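PDB 6LRF: Alr4995 protein from Nostoc sp., which acts as a bifunctional enzyme of arginine catabolism, an arginine dihydrolase releasing ornithine and an ornithine cyclodeaminase that probably turns ornithine into proline. Local coordinates for residues Tyr45-Leu48 with Lys49-Ile53; Ala261-Cys264 with Leu265-Arg268; Gly541-Met544 with Lys545-Val548; Gln610-Leu613 with Ile614-Gln617; His638-Gly641 with Val642-Thr646. All coordinates share one frame; numbering follows the deposited sequence.

Contact 1. Residues Tyr45-Leu48 with Lys49-Ile53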
loop_
_atom_site.group_PDB
_atom_site.type_symbol
_atom_site.label_atom_id
_atom_site.label_comp_id
_atom_site.label_asym_id
_atom_site.label_seq_id
_atom_site.Cartn_x
_atom_site.Cartn_y
_atom_site.Cartn_z
ATOM N N TYR B 45 49.020 -15.990 27.879
ATOM C CA TYR B 45 50.360 -16.537 27.859
ATOM C C TYR B 45 50.621 -17.420 29.078
ATOM O O TYR B 45 51.030 -18.580 28.945
ATOM C CB TYR B 45 51.362 -15.387 27.786
ATOM C CG TYR B 45 52.803 -15.814 27.719
ATOM C CD1 TYR B 45 53.237 -16.709 26.750
ATOM C CD2 TYR B 45 53.736 -15.309 28.615
ATOM C CE1 TYR B 45 54.559 -17.095 26.682
ATOM C CE2 TYR B 45 55.059 -15.691 28.556
ATOM C CZ TYR B 45 55.468 -16.583 27.590
ATOM O OH TYR B 45 56.792 -16.962 27.532
ATOM N N GLN B 46 50.354 -16.877 30.263
ATOM C CA GLN B 46 50.597 -17.603 31.510
ATOM C C GLN B 46 49.752 -18.878 31.599
ATOM O O GLN B 46 50.270 -19.942 31.945
ATOM C CB GLN B 46 50.323 -16.710 32.731
ATOM C CG GLN B 46 51.272 -15.514 32.907
ATOM C CD GLN B 46 52.732 -15.910 33.034
ATOM O OE1 GLN B 46 53.060 -16.955 33.604
ATOM N NE2 GLN B 46 53.625 -15.056 32.526
ATOM N N ILE B 47 48.460 -18.767 31.281
ATOM C CA ILE B 47 47.561 -19.919 31.328
ATOM C C ILE B 47 48.008 -21.015 30.365
ATOM O O ILE B 47 48.057 -22.199 30.725
ATOM C CB ILE B 47 46.113 -19.533 30.991
ATOM C CG1 ILE B 47 45.526 -18.637 32.081
ATOM C CG2 ILE B 47 45.261 -20.776 30.855
ATOM C CD1 ILE B 47 44.188 -18.022 31.709
ATOM N N LEU B 48 48.346 -20.612 29.143
ATOM C CA LEU B 48 48.719 -21.565 28.109
ATOM C C LEU B 48 50.044 -22.239 28.438
ATOM O O LEU B 48 50.204 -23.444 28.218
ATOM C CB LEU B 48 48.792 -20.874 26.737
ATOM C CG LEU B 48 48.839 -21.795 25.512
ATOM C CD1 LEU B 48 47.700 -22.797 25.552
ATOM C CD2 LEU B 48 48.789 -20.992 24.222
ATOM N N LYS B 49 50.985 -21.458 28.970
ATOM C CA LYS B 49 52.306 -21.958 29.364
ATOM C C LYS B 49 52.210 -23.063 30.419
ATOM O O LYS B 49 53.137 -23.863 30.581
ATOM C CB LYS B 49 53.172 -20.807 29.889
ATOM C CG LYS B 49 54.315 -20.426 28.966
ATOM C CD LYS B 49 55.159 -21.666 28.627
ATOM C CE LYS B 49 56.316 -21.363 27.657
ATOM N NZ LYS B 49 57.143 -22.577 27.320
ATOM N N GLU B 50 51.073 -23.104 31.116
ATOM C CA GLU B 50 50.809 -24.098 32.152
ATOM C C GLU B 50 50.262 -25.415 31.590
ATOM O O GLU B 50 50.190 -26.413 32.306
ATOM C CB GLU B 50 49.828 -23.534 33.192
ATOM C CG GLU B 50 50.388 -22.379 34.043
ATOM C CD GLU B 50 49.380 -21.824 35.064
ATOM O OE1 GLU B 50 48.283 -21.381 34.659
ATOM O OE2 GLU B 50 49.690 -21.814 36.275
ATOM N N HIS B 51 49.876 -25.426 30.318
ATOM C CA HIS B 51 49.370 -26.656 29.706
ATOM C C HIS B 51 50.126 -27.034 28.438
ATOM O O HIS B 51 49.840 -28.061 27.822
ATOM C CB HIS B 51 47.879 -26.526 29.393
ATOM C CG HIS B 51 47.031 -26.258 30.597
ATOM N ND1 HIS B 51 46.759 -24.983 31.047
ATOM C CD2 HIS B 51 46.398 -27.101 31.447
ATOM C CE1 HIS B 51 45.992 -25.052 32.121
ATOM N NE2 HIS B 51 45.762 -26.326 32.387
ATOM N N ALA B 52 51.095 -26.212 28.057
ATOM C CA ALA B 52 51.825 -26.437 26.820
ATOM C C ALA B 52 53.085 -25.580 26.719
ATOM O O ALA B 52 53.324 -24.699 27.543
ATOM C CB ALA B 52 50.903 -26.172 25.615
ATOM N N ILE B 53 53.874 -25.848 25.680
ATOM C CA ILE B 53 55.075 -25.088 25.363
ATOM C C ILE B 53 54.709 -23.896 24.490
ATOM O O ILE B 53 53.915 -24.038 23.555
ATOM C CB ILE B 53 56.114 -25.969 24.616
ATOM C CG1 ILE B 53 56.447 -27.230 25.423
ATOM C CG2 ILE B 53 57.373 -25.174 24.275
ATOM C CD1 ILE B 53 57.234 -28.292 24.614
#
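Tyr45 O accepts from Lys49 N at 2.9 Å, the regular i to i+4 bond of helix 34-49, and from there the backbone tightens. Glu50 N keeps a weak bond to Gln46 O but also turns to Ile47 O, 3.2 Å away, and His51 N bonds to Leu48 O at 2.9 Å, so three-residue steps replace four-residue ones where the chain leaves the helix.

Histidine suits its place because its ring adds a donor to this turn. With CG beside its own backbone N (chi1 -60°), the ring folds back along the helix and ND1 gives its N-H to Ile47 O at 3.1 Å, the oxygen lying near the ring plane and the bond fairly straight at 152°. Ile47 O is therefore gripped twice, with Glu50 N and His51 ND1 coming from opposite faces of the carbonyl plane. Two residues earlier, the aliphatic part of Lys49 runs side by side with Tyr45, its CG over one face of the phenol ring, 4.0 Å from Tyr45 CE1. The ring also stacks with Trp41. A lysine fits here since its methylenes can cover an aromatic face while its amine points off to the exposed surface. Leu48, by contrast, is buried against Phe7, Met9, Val54 and Ile228, as a branched apolar side chain should be on the inner side of a helix.

This is the C-terminal end of the helix in a beta-alpha-beta crossover, where helix 34-49 links the parallel strands 6-9 and 53-56 in the arginine-modifying GME-family region.

Contact 2. Residues Ala261-Cys264 with Leu265-Arg268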
loop_
_atom_site.group_PDB
_atom_site.type_symbol
_atom_site.label_atom_id
_atom_site.label_comp_id
_atom_site.label_asym_id
_atom_site.label_seq_id
_atom_site.Cartn_x
_atom_site.Cartn_y
_atom_site.Cartn_z
ATOM N N ALA B 261 40.780 -12.700 19.284
ATOM C CA ALA B 261 40.800 -13.102 20.693
ATOM C C ALA B 261 41.796 -14.240 20.916
ATOM O O ALA B 261 42.875 -14.254 20.318
ATOM C CB ALA B 261 39.402 -13.507 21.170
ATOM N N ALA B 262 41.429 -15.192 21.768
ATOM C CA ALA B 262 42.371 -16.218 22.221
ATOM C C ALA B 262 42.980 -17.011 21.059
ATOM O O ALA B 262 44.194 -17.003 20.875
ATOM C CB ALA B 262 41.693 -17.155 23.203
ATOM N N LYS B 263 42.140 -17.675 20.272
ATOM C CA LYS B 263 42.626 -18.506 19.177
ATOM C C LYS B 263 43.457 -17.687 18.171
ATOM O O LYS B 263 44.441 -18.193 17.629
ATOM C CB LYS B 263 41.440 -19.190 18.477
ATOM C CG LYS B 263 41.785 -20.103 17.296
ATOM C CD LYS B 263 42.409 -21.426 17.737
ATOM C CE LYS B 263 42.065 -22.555 16.760
ATOM N NZ LYS B 263 40.793 -23.234 17.132
ATOM N N CYS B 264 43.075 -16.427 17.939
ATOM C CA CYS B 264 43.784 -15.563 16.992
ATOM C C CYS B 264 45.202 -15.269 17.451
ATOM O O CYS B 264 46.097 -15.071 16.633
ATOM C CB CYS B 264 43.044 -14.234 16.792
ATOM S SG CYS B 264 41.626 -14.306 15.674
ATOM N N LEU B 265 45.389 -15.235 18.770
ATOM C CA LEU B 265 46.667 -14.871 19.373
ATOM C C LEU B 265 47.654 -16.049 19.439
ATOM O O LEU B 265 48.794 -15.883 19.876
ATOM C CB LEU B 265 46.420 -14.301 20.777
ATOM C CG LEU B 265 45.810 -12.892 20.773
ATOM C CD1 LEU B 265 45.335 -12.479 22.172
ATOM C CD2 LEU B 265 46.806 -11.884 20.208
ATOM N N THR B 266 47.207 -17.221 18.985
ATOM C CA THR B 266 47.977 -18.459 19.074
ATOM C C THR B 266 48.027 -19.203 17.738
ATOM O O THR B 266 47.114 -19.106 16.918
ATOM C CB THR B 266 47.385 -19.451 20.128
ATOM O OG1 THR B 266 46.158 -20.017 19.633
ATOM C CG2 THR B 266 47.136 -18.773 21.475
ATOM N N LEU B 267 49.091 -19.971 17.538
ATOM C CA LEU B 267 49.165 -20.904 16.425
ATOM C C LEU B 267 49.728 -22.226 16.941
ATOM O O LEU B 267 50.829 -22.261 17.496
ATOM C CB LEU B 267 50.028 -20.331 15.305
ATOM C CG LEU B 267 50.267 -21.220 14.088
ATOM C CD1 LEU B 267 48.967 -21.524 13.358
ATOM C CD2 LEU B 267 51.259 -20.563 13.163
ATOM N N ARG B 268 48.971 -23.306 16.795
ATOM C CA ARG B 268 49.473 -24.619 17.181
ATOM C C ARG B 268 50.466 -25.126 16.133
ATOM O O ARG B 268 50.102 -25.347 14.978
ATOM C CB ARG B 268 48.319 -25.606 17.357
ATOM C CG ARG B 268 48.756 -27.035 17.630
ATOM C CD ARG B 268 47.666 -27.833 18.338
ATOM N NE ARG B 268 48.058 -29.233 18.517
ATOM C CZ ARG B 268 47.512 -30.047 19.415
ATOM N NH1 ARG B 268 46.557 -29.596 20.217
ATOM N NH2 ARG B 268 47.929 -31.303 19.522
#
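Leu265 reaches back over Ala261 because its CG stands beside its own backbone N, opposite the carbonyl carbon (chi1 -73°). CG then lies 3.3 Å from Ala261 O, and the CD1 branch rests 3.6 Å from the same oxygen. Thr266 uses a different torsion: at chi1 72° its OG1 is tucked between backbone N and carbonyl carbon, which sets it 3.2 Å from Lys263 O. The same rotation lays the methyl CG2 against Ala262 O at 3.5 Å. A beta-branched threonine thus serves well, offering a polar branch to one carbonyl and an apolar branch to the one before it.

Beneath these side chains the backbone makes one tight turn. Leu265 N bonds to Ala262 O at 3.0 Å and weakly to Ala261 O, while Thr266 N bonds to Lys263 O at 3.2 Å. The small Ala261 and Ala262 let the turn coil closely among buried neighbours, and Asn219 OD1 takes the N-H of Cys264. With an alanine at Leu265, the branch over Ala261 O is lost and a gap is likely to open beside the side chains of Phe68 and Phe255 that touch it.

The turn, part of the GME-family region, follows helix 253-256 in the chain, whose Leu256 touches Ala261 and whose Phe255 meets Leu265. On another flank Val221 of strand 221-223 touches Ala262 and Thr266. From Thr266 the chain straightens into strand 267-268, the edge of a three-stranded sheet, where Leu267 pairs through the backbone with Leu8 of the antiparallel central strand 6-9.

Contact 3. Residues Gly541-Met544 with Lys545-Val548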
loop_
_atom_site.group_PDB
_atom_site.type_symbol
_atom_site.label_atom_id
_atom_site.label_comp_id
_atom_site.label_asym_id
_atom_site.label_seq_id
_atom_site.Cartn_x
_atom_site.Cartn_y
_atom_site.Cartn_z
ATOM N N GLY B 541 12.553 -17.883 -4.239
ATOM C CA GLY B 541 12.148 -16.487 -4.286
ATOM C C GLY B 541 12.538 -15.629 -3.091
ATOM O O GLY B 541 12.527 -14.406 -3.176
ATOM N N VAL B 542 12.874 -16.255 -1.966
ATOM C CA VAL B 542 13.200 -15.490 -0.764
ATOM C C VAL B 542 14.478 -15.997 -0.091
ATOM O O VAL B 542 14.693 -17.204 0.042
ATOM C CB VAL B 542 12.017 -15.513 0.254
ATOM C CG1 VAL B 542 12.404 -14.853 1.571
ATOM C CG2 VAL B 542 10.790 -14.814 -0.343
ATOM N N ASP B 543 15.346 -15.062 0.294
ATOM C CA ASP B 543 16.425 -15.366 1.230
ATOM C C ASP B 543 15.872 -15.207 2.646
ATOM O O ASP B 543 15.842 -14.092 3.164
ATOM C CB ASP B 543 17.629 -14.442 1.006
ATOM C CG ASP B 543 18.853 -14.846 1.835
ATOM O OD1 ASP B 543 18.708 -15.646 2.788
ATOM O OD2 ASP B 543 19.965 -14.355 1.525
HETATM N N MSE B 544 15.431 -16.308 3.260
HETATM C CA MSE B 544 14.788 -16.233 4.571
HETATM C C MSE B 544 15.698 -15.491 5.563
HETATM O O MSE B 544 15.282 -14.496 6.155
HETATM C CB MSE B 544 14.429 -17.627 5.105
HETATM C CG MSE B 544 13.377 -17.597 6.212
HETATM SE SE MSE B 544 13.490 -19.037 7.542
HETATM C CE MSE B 544 15.293 -18.728 8.211
ATOM N N LYS B 545 16.949 -15.946 5.677
ATOM C CA LYS B 545 17.949 -15.393 6.599
ATOM C C LYS B 545 18.112 -13.860 6.536
ATOM O O LYS B 545 18.265 -13.207 7.575
ATOM C CB LYS B 545 19.315 -16.064 6.341
ATOM C CG LYS B 545 19.238 -17.448 5.676
ATOM C CD LYS B 545 20.497 -17.746 4.829
ATOM C CE LYS B 545 20.333 -19.009 3.966
ATOM N NZ LYS B 545 19.449 -18.804 2.769
ATOM N N ARG B 546 18.084 -13.294 5.330
ATOM C CA ARG B 546 18.289 -11.856 5.146
ATOM C C ARG B 546 16.989 -11.086 4.846
ATOM O O ARG B 546 17.008 -9.864 4.625
ATOM C CB ARG B 546 19.306 -11.611 4.029
ATOM C CG ARG B 546 20.542 -12.489 4.116
ATOM C CD ARG B 546 21.613 -12.060 3.121
ATOM N NE ARG B 546 21.039 -11.662 1.834
ATOM C CZ ARG B 546 21.331 -10.524 1.207
ATOM N NH1 ARG B 546 20.766 -10.236 0.038
ATOM N NH2 ARG B 546 22.195 -9.670 1.746
ATOM N N GLY B 547 15.863 -11.801 4.847
ATOM C CA GLY B 547 14.556 -11.178 4.717
ATOM C C GLY B 547 14.348 -10.364 3.453
ATOM O O GLY B 547 13.640 -9.364 3.482
ATOM N N VAL B 548 14.959 -10.792 2.348
ATOM C CA VAL B 548 14.804 -10.108 1.063
ATOM C C VAL B 548 14.538 -11.076 -0.108
ATOM O O VAL B 548 14.851 -12.267 -0.036
ATOM C CB VAL B 548 16.054 -9.262 0.722
ATOM C CG1 VAL B 548 16.177 -8.070 1.673
ATOM C CG2 VAL B 548 17.324 -10.140 0.749
#
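Asp543 and Val548 form the closed end of a small hairpin, and its firm part starts with the backbone. Asp543 N gives a hydrogen bond to Val548 O at 2.9 Å, in an antiparallel hydrogen-bonded pair. Next to it Gly547 N comes to 2.8 Å from Asp543 O, but the angle is poor and the bond weak, as is that from Arg546 N to the same oxygen. Gly547 has a positive phi (59°), which favours glycine at this corner.

The Asp543 carboxylate belongs to this firm part: with CG anti to the backbone N (chi1 -172°), it makes two salt bridges of one network. Lys545 NZ meets OD1 of Asp543 at 3.2 Å after its chain has curled over that oxygen, with Lys545 CD 3.4 Å from Asp543 OD1, and NZ has a second, weak bond to Gly537 O. Arg546 NE meets Asp543 OD2 at 2.9 Å, the oxygen lying in the guanidinium plane. The two donors come out of the carboxylate plane on opposite faces, and the carboxylate and guanidinium planes are 40° apart. The two positive charges would probably offset the negative charge of Asp543 and favour its ionised form. By contrast, the far end of Arg546 is exposed. The selenomethionine Met544 turns the other way, packing on Arg468 of the second subunit, while Val548 meets Arg469 of that subunit.

A type I turn from Met544 to Gly547, followed by Gly547 and Val548 both facing Asp543, is the classic type I turn with G1 beta bulge that closes a short beta hairpin, here between strands 542-543 and 548-549.

Contact 4. Residues Gln610-Leu613 with Ile614-Gln617; sequences QMDL and IKAQ
Asp612 OD1 takes the N-H of Lys615 at 3.3 Å, almost straight at 167°, arriving from above the carboxylate plane. It also takes a weak bond from Ile614 N at 3.0 Å. These are amides of the first helical turn, which lack a carbonyl partner earlier in the helix, so one side-chain oxygen serves both, the second only weakly. Its negative charge faces the positive end of the helix dipole and is likely to be stabilised there.

The backbone takes over at once. Asp612 O accepts from Ala616 N at 2.9 Å, and Leu613 O from Gln617 N at 3.0 Å. Asp612 N donates a hydrogen bond to Gln610 OE1 at 3.1 Å. The glutamine can do this because its chain bends at chi2 (59°) and brings the amide back beside the main chain; its NE2 bonds to Glu619. The other carboxylate oxygen is less tightly held: Asp612 OD2 touches the methylenes of Lys615 as that chain crosses at about a right angle, and the NZ of Lys615 stays 4.1 Å from OD2, too far for a salt bridge, though the opposite charges are near. Ala616 is small enough for Leu613 CD2 to lie 4.1 Å from its CB. The amide of Gln617 is spoken for by Arg425, Ile600 and Asp602 of the third subunit.

Replacing Asp612 by an alanine removes both carboxylate oxygens, and the amides of Ile614 and Lys615 would probably be left without their cap.

Aspartate as N-cap, just ahead of helix 613-624, is a standard way to begin a helix, here in the Rossmann-fold region beside another subunit.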
loop_
_atom_site.group_PDB
_atom_site.type_symbol
_atom_site.label_atom_id
_atom_site.label_comp_id
_atom_site.label_asym_id
_atom_site.label_seq_id
_atom_site.Cartn_x
_atom_site.Cartn_y
_atom_site.Cartn_z
ATOM N N GLN B 610 -4.123 -32.672 -3.421
ATOM C CA GLN B 610 -5.408 -33.080 -3.968
ATOM C C GLN B 610 -5.817 -32.170 -5.151
ATOM O O GLN B 610 -6.230 -31.023 -4.961
ATOM C CB GLN B 610 -6.462 -33.064 -2.849
ATOM C CG GLN B 610 -7.875 -33.458 -3.297
ATOM C CD GLN B 610 -7.930 -34.844 -3.908
ATOM O OE1 GLN B 610 -7.752 -35.011 -5.127
ATOM N NE2 GLN B 610 -8.162 -35.857 -3.063
HETATM N N MSE B 611 -5.680 -32.687 -6.369
HETATM C CA MSE B 611 -5.969 -31.925 -7.581
HETATM C C MSE B 611 -7.435 -32.044 -8.008
HETATM O O MSE B 611 -7.859 -31.387 -8.952
HETATM C CB MSE B 611 -5.057 -32.388 -8.732
HETATM C CG MSE B 611 -3.548 -32.222 -8.454
HETATM SE SE MSE B 611 -2.996 -30.375 -8.121
HETATM C CE MSE B 611 -2.755 -29.713 -9.936
ATOM N N ASP B 612 -8.194 -32.913 -7.344
ATOM C CA ASP B 612 -9.641 -32.966 -7.564
ATOM C C ASP B 612 -10.271 -32.035 -6.552
ATOM O O ASP B 612 -10.384 -32.365 -5.372
ATOM C CB ASP B 612 -10.175 -34.396 -7.426
ATOM C CG ASP B 612 -11.728 -34.489 -7.511
ATOM O OD1 ASP B 612 -12.452 -33.476 -7.340
ATOM O OD2 ASP B 612 -12.234 -35.608 -7.722
ATOM N N LEU B 613 -10.715 -30.872 -7.008
ATOM C CA LEU B 613 -11.151 -29.867 -6.049
ATOM C C LEU B 613 -12.514 -30.119 -5.398
ATOM O O LEU B 613 -12.818 -29.513 -4.375
ATOM C CB LEU B 613 -11.131 -28.494 -6.703
ATOM C CG LEU B 613 -9.710 -27.971 -6.917
ATOM C CD1 LEU B 613 -9.831 -26.769 -7.793
ATOM C CD2 LEU B 613 -9.018 -27.606 -5.577
ATOM N N ILE B 614 -13.334 -30.998 -5.965
ATOM C CA ILE B 614 -14.558 -31.405 -5.265
ATOM C C ILE B 614 -14.163 -32.215 -4.016
ATOM O O ILE B 614 -14.681 -32.003 -2.908
ATOM C CB ILE B 614 -15.493 -32.241 -6.172
ATOM C CG1 ILE B 614 -15.960 -31.415 -7.393
ATOM C CG2 ILE B 614 -16.662 -32.808 -5.348
ATOM C CD1 ILE B 614 -16.739 -30.155 -7.071
ATOM N N LYS B 615 -13.222 -33.135 -4.187
ATOM C CA LYS B 615 -12.737 -33.901 -3.045
ATOM C C LYS B 615 -11.979 -33.023 -2.066
ATOM O O LYS B 615 -12.064 -33.224 -0.844
ATOM C CB LYS B 615 -11.852 -35.046 -3.512
ATOM C CG LYS B 615 -12.622 -36.108 -4.256
ATOM C CD LYS B 615 -11.679 -37.170 -4.780
ATOM C CE LYS B 615 -12.425 -38.240 -5.545
ATOM N NZ LYS B 615 -11.455 -39.246 -6.043
ATOM N N ALA B 616 -11.242 -32.040 -2.581
ATOM C CA ALA B 616 -10.516 -31.142 -1.684
ATOM C C ALA B 616 -11.476 -30.359 -0.802
ATOM O O ALA B 616 -11.228 -30.188 0.389
ATOM C CB ALA B 616 -9.602 -30.173 -2.472
ATOM N N GLN B 617 -12.571 -29.875 -1.371
ATOM C CA GLN B 617 -13.516 -29.102 -0.567
ATOM C C GLN B 617 -14.166 -29.994 0.487
ATOM O O GLN B 617 -14.418 -29.572 1.616
ATOM C CB GLN B 617 -14.582 -28.448 -1.453
ATOM C CG GLN B 617 -14.082 -27.192 -2.152
ATOM C CD GLN B 617 -15.145 -26.532 -3.036
ATOM O OE1 GLN B 617 -16.201 -27.115 -3.310
ATOM N NE2 GLN B 617 -14.866 -25.306 -3.477
#

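Contact 5. Residues His638-Gly641 with Val642-Thr646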
loop_
_atom_site.group_PDB
_atom_site.type_symbol
_atom_site.label_atom_id
_atom_site.label_comp_id
_atom_site.label_asym_id
_atom_site.label_seq_id
_atom_site.Cartn_x
_atom_site.Cartn_y
_atom_site.Cartn_z
ATOM N N HIS B 638 -7.142 -19.974 0.401
ATOM C CA HIS B 638 -7.538 -21.063 1.278
ATOM C C HIS B 638 -8.308 -20.524 2.465
ATOM O O HIS B 638 -9.234 -21.170 2.953
ATOM C CB HIS B 638 -6.317 -21.862 1.724
ATOM C CG HIS B 638 -5.566 -22.454 0.579
ATOM N ND1 HIS B 638 -5.839 -23.710 0.083
ATOM C CD2 HIS B 638 -4.599 -21.936 -0.214
ATOM C CE1 HIS B 638 -5.054 -23.952 -0.952
ATOM N NE2 HIS B 638 -4.291 -22.890 -1.153
ATOM N N SER B 639 -7.947 -19.329 2.911
ATOM C CA SER B 639 -8.619 -18.724 4.046
ATOM C C SER B 639 -10.070 -18.361 3.695
ATOM O O SER B 639 -10.975 -18.499 4.533
ATOM C CB SER B 639 -7.851 -17.491 4.523
ATOM O OG SER B 639 -6.602 -17.876 5.068
ATOM N N ILE B 640 -10.292 -17.909 2.462
ATOM C CA ILE B 640 -11.640 -17.536 2.029
ATOM C C ILE B 640 -12.499 -18.777 1.911
ATOM O O ILE B 640 -13.650 -18.792 2.355
ATOM C CB ILE B 640 -11.634 -16.781 0.681
ATOM C CG1 ILE B 640 -10.953 -15.423 0.841
ATOM C CG2 ILE B 640 -13.064 -16.576 0.160
ATOM C CD1 ILE B 640 -10.765 -14.674 -0.486
ATOM N N GLY B 641 -11.924 -19.824 1.328
ATOM C CA GLY B 641 -12.615 -21.096 1.173
ATOM C C GLY B 641 -13.007 -21.697 2.512
ATOM O O GLY B 641 -14.148 -22.130 2.712
ATOM N N VAL B 642 -12.052 -21.719 3.433
ATOM C CA VAL B 642 -12.319 -22.106 4.805
ATOM C C VAL B 642 -13.399 -21.212 5.430
ATOM O O VAL B 642 -14.304 -21.695 6.100
ATOM C CB VAL B 642 -11.037 -22.037 5.645
ATOM C CG1 VAL B 642 -11.357 -22.070 7.114
ATOM C CG2 VAL B 642 -10.106 -23.185 5.276
ATOM N N GLY B 643 -13.298 -19.912 5.219
ATOM C CA GLY B 643 -14.284 -18.995 5.752
ATOM C C GLY B 643 -15.687 -19.336 5.283
ATOM O O GLY B 643 -16.608 -19.422 6.107
ATOM N N ASN B 644 -15.851 -19.531 3.966
ATOM C CA ASN B 644 -17.149 -19.918 3.388
ATOM C C ASN B 644 -17.692 -21.160 4.064
ATOM O O ASN B 644 -18.892 -21.305 4.248
ATOM C CB ASN B 644 -17.065 -20.222 1.880
ATOM C CG ASN B 644 -16.512 -19.077 1.061
ATOM O OD1 ASN B 644 -16.620 -17.908 1.435
ATOM N ND2 ASN B 644 -15.890 -19.418 -0.073
HETATM N N MSE B 645 -16.799 -22.072 4.415
HETATM C CA MSE B 645 -17.236 -23.353 4.944
HETATM C C MSE B 645 -17.537 -23.339 6.431
HETATM O O MSE B 645 -18.025 -24.338 6.950
HETATM C CB MSE B 645 -16.188 -24.430 4.681
HETATM C CG MSE B 645 -15.984 -24.773 3.227
HETATM SE SE MSE B 645 -14.526 -26.056 3.130
HETATM C CE MSE B 645 -13.796 -25.589 1.380
ATOM N N THR B 646 -17.235 -22.237 7.114
ATOM C CA THR B 646 -17.249 -22.229 8.581
ATOM C C THR B 646 -18.444 -21.502 9.206
ATOM O O THR B 646 -18.679 -20.335 8.907
ATOM C CB THR B 646 -15.968 -21.566 9.123
ATOM O OG1 THR B 646 -14.816 -22.284 8.648
ATOM C CG2 THR B 646 -15.986 -21.549 10.653
#
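Asn644 N and Ile640 O are joined by a hydrogen bond of 2.8 Å, nearly straight at 167°, one of a run of i to i+4 bonds. Ser639 O holds Gly643 N at the same distance, with a more bent approach, while Val642 N bonds to His638 O. The amide group of Asn644 folds back along the helix without adding a bond to that carbonyl: its CG lies 3.2 Å from Ile640 O, and its side chain runs beside Ile640, whose CG2 approaches OD1 at 4.0 Å.

Val642 is turned at chi1 165°, which sets CG2 beside the backbone N and against His638 O, 3.2 Å off; a beta-branched residue fills this buried stretch compactly and faces Ile630 of strand 629-633. The helix, 637-645, is the crossover of a beta-alpha-beta unit between strands 629-633 and 651-656, neighbours in the parallel sheet of the Rossmann-fold region. Polar side chains on the helix find partners nearby: the buried Ser639 OG bonds to Ser635 OG, and His638 ND1 to Tyr620 OH.

Gly641 suits a spot where neighbours come close. The selenomethionine Met645 lays its CE 3.7 Å from Gly641 O, Asn644 ND2 is 3.9 Å from Gly641 CA, and a side chain here would probably start out near the Met645 methyl. The N-H of Met645 still reaches Gly641 O, at 3.2 Å. Beyond it the chain leaves the helix, and Thr646 OG1 donates to Val642 O at 2.7 Å from above the carbonyl plane. On the third subunit's side, Asn644 packs on its Met404 and Ile640 on its Arg601.

Each contact is a local turn of unbroken chain, so none closes a long loop; they follow in series, without nesting or crossing. Contact 1, at the end of helix 34-49, and contact 2, leading into strand 267-268, bracket the small sheet of the N-terminal GME region and touch where Leu48 CD2 packs on Thr266 CG2 at 3.9 Å. Contact 3, a hairpin near the chain's centre, begins the Rossmann-fold group, its centre about 35 Å from that of contact 2. Contacts 4 and 5 lie across the chain's centre from contacts 1 and 2: helices 613-624 and 637-645 meet as Gln617 O approaches Met645 SE at 3.8 Å, and both face the third subunit.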